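Local coordinates for listeria nuclear targeted protein A (Listeria monocytogenes, PDB 4CIH) that relieves repression of host interferon-stimulated genes by blocking recruitment of the chromatin repressor BAHD1 to them, at residues I53-K57 against K93-Q98. The protein carries 2 engineered substitutions. Residues are numbered along the deposited sequence; the frame is centred on the assembly and turned at random.
Sequences IGTMK and KIERIQ
The flat group that takes part in this contact is the carboxamide of Gln98, and Ile53 lays its CD1 methyl over one face of it. CD1 sits off centre, nearer the oxygen end: 3.3 Å from Gln98 OE1 against 3.9 Å from Gln98 NE2. Ile53 CG2 approaches the same face further out, beyond the oxygen, while no atom of 53-57 lies against the other face. Past the oxygen edge stands the Lys57 ammonium, whose NZ is 4.5 Å from Gln98 OE1, too far for a bond though perhaps a mild electrostatic attraction. At the nitrogen end, NE2 makes a weak hydrogen bond to Asp102 one turn on. A bend at chi2 (60°) turns the amide across the isoleucine, the two side chains meeting at about a right angle.

Deeper in, Met56, a selenomethionine, and Ile97 reach tip to tip, with SE 3.3 Å from Ile97 CD1, shorter than normal van der Waals contact, so the exact value is doubtful. The bend at chi3 (88°) brings the terminal methyl CE to 3.6 Å from the same carbon. Ile94 fills the next level: its CD1 lies 4.0 Å from the carbonyl O of Met56, and its CG2 meets the aliphatic CE of Lys57. No hydrogen bond crosses, so apolar packing joins the helices.

Phe19 of helix 8-34 also touches Met56, drawing a third helix into this buried layer. The short segments' axes pass 10.3 Å apart at 171°, with contacts spaced three and four residues along each helix, as in neighbouring antiparallel helices of LntA's four-helical up-and-down bundle.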
loop_
_atom_site.group_PDB
_atom_site.type_symbol
_atom_site.label_atom_id
_atom_site.label_comp_id
_atom_site.label_asym_id
_atom_site.label_seq_id
_atom_site.Cartn_x
_atom_site.Cartn_y
_atom_site.Cartn_z
ATOM N N ILE A 53 7.184 6.470 3.162
ATOM C CA ILE A 53 7.102 5.036 3.207
ATOM C C ILE A 53 6.476 4.768 4.552
ATOM O O ILE A 53 5.407 4.186 4.638
ATOM C CB ILE A 53 8.493 4.372 3.163
ATOM C CG1 ILE A 53 8.943 4.130 1.733
ATOM C CG2 ILE A 53 8.478 3.018 3.865
ATOM C CD1 ILE A 53 10.405 3.716 1.654
ATOM N N GLY A 54 7.161 5.231 5.598
ATOM C CA GLY A 54 6.749 4.986 6.972
ATOM C C GLY A 54 5.371 5.573 7.198
ATOM O O GLY A 54 4.625 5.106 8.044
ATOM N N THR A 55 5.022 6.607 6.455
ATOM C CA THR A 55 3.690 7.158 6.611
ATOM C C THR A 55 2.659 6.255 5.945
ATOM O O THR A 55 1.523 6.180 6.393
ATOM C CB THR A 55 3.612 8.610 6.121
ATOM O OG1 THR A 55 4.127 9.450 7.150
ATOM C CG2 THR A 55 2.167 9.010 5.848
HETATM N N MSE A 56 3.078 5.584 4.880
HETATM C CA MSE A 56 2.274 4.562 4.204
HETATM C C MSE A 56 2.299 3.298 5.019
HETATM O O MSE A 56 1.349 2.518 5.001
HETATM C CB MSE A 56 2.889 4.261 2.839
HETATM C CG MSE A 56 2.395 5.197 1.737
HETATM SE SE MSE A 56 3.342 4.827 0.042
HETATM C CE MSE A 56 2.148 3.434 -0.667
ATOM N N LYS A 57 3.384 3.068 5.755
ATOM C CA LYS A 57 3.401 1.921 6.660
ATOM C C LYS A 57 2.393 2.156 7.757
ATOM O O LYS A 57 1.628 1.262 8.120
ATOM C CB LYS A 57 4.804 1.684 7.230
ATOM C CG LYS A 57 5.695 0.972 6.237
ATOM C CD LYS A 57 7.078 0.744 6.819
ATOM C CE LYS A 57 8.005 0.194 5.745
ATOM N NZ LYS A 57 9.352 0.042 6.323
ATOM N N LYS A 93 2.800 -2.519 -2.709
ATOM C CA LYS A 93 2.917 -1.104 -3.024
ATOM C C LYS A 93 3.945 -0.496 -2.115
ATOM O O LYS A 93 4.698 0.403 -2.484
ATOM C CB LYS A 93 1.584 -0.424 -2.749
ATOM C CG LYS A 93 0.461 -0.888 -3.663
ATOM C CD LYS A 93 -0.229 0.253 -4.400
ATOM C CE LYS A 93 -0.191 0.026 -5.909
ATOM N NZ LYS A 93 -1.367 0.569 -6.656
ATOM N N ILE A 94 4.017 -0.981 -0.900
ATOM C CA ILE A 94 5.084 -0.454 -0.097
ATOM C C ILE A 94 6.413 -0.981 -0.628
ATOM O O ILE A 94 7.260 -0.207 -1.062
ATOM C CB ILE A 94 4.884 -0.831 1.341
ATOM C CG1 ILE A 94 3.770 0.058 1.887
ATOM C CG2 ILE A 94 6.197 -0.757 2.072
ATOM C CD1 ILE A 94 3.038 -0.551 3.068
ATOM N N GLU A 95 6.587 -2.300 -0.588
ATOM C CA GLU A 95 7.829 -2.864 -1.039
ATOM C C GLU A 95 8.207 -2.139 -2.312
ATOM O O GLU A 95 9.278 -1.507 -2.393
ATOM C CB GLU A 95 7.651 -4.371 -1.252
ATOM C CG GLU A 95 8.923 -5.202 -1.370
ATOM C CD GLU A 95 9.994 -4.904 -0.328
ATOM O OE1 GLU A 95 9.664 -4.606 0.835
ATOM O OE2 GLU A 95 11.198 -5.002 -0.677
ATOM N N ARG A 96 7.310 -2.152 -3.290
ATOM C CA ARG A 96 7.673 -1.618 -4.608
ATOM C C ARG A 96 8.218 -0.199 -4.619
ATOM O O ARG A 96 9.148 0.092 -5.365
ATOM C CB ARG A 96 6.558 -1.827 -5.652
ATOM C CG ARG A 96 7.097 -1.794 -7.062
ATOM C CD ARG A 96 6.021 -1.892 -8.112
ATOM N NE ARG A 96 5.204 -0.683 -8.125
ATOM C CZ ARG A 96 4.015 -0.632 -8.685
ATOM N NH1 ARG A 96 3.528 -1.730 -9.248
ATOM N NH2 ARG A 96 3.332 0.512 -8.681
ATOM N N ILE A 97 7.675 0.691 -3.788
ATOM C CA ILE A 97 8.336 1.977 -3.590
ATOM C C ILE A 97 9.718 1.783 -2.975
ATOM O O ILE A 97 10.727 2.103 -3.609
ATOM C CB ILE A 97 7.523 2.969 -2.741
ATOM C CG1 ILE A 97 6.251 3.349 -3.483
ATOM C CG2 ILE A 97 8.334 4.245 -2.533
ATOM C CD1 ILE A 97 5.138 3.804 -2.570
ATOM N N GLN A 98 9.757 1.258 -1.749
ATOM C CA GLN A 98 11.014 0.888 -1.116
ATOM C C GLN A 98 12.065 0.466 -2.127
ATOM O O GLN A 98 13.202 0.947 -2.151
ATOM C CB GLN A 98 10.760 -0.267 -0.146
ATOM C CG GLN A 98 11.940 -0.603 0.743
ATOM C CD GLN A 98 12.349 0.566 1.613
ATOM O OE1 GLN A 98 11.703 0.852 2.619
ATOM N NE2 GLN A 98 13.425 1.251 1.225
#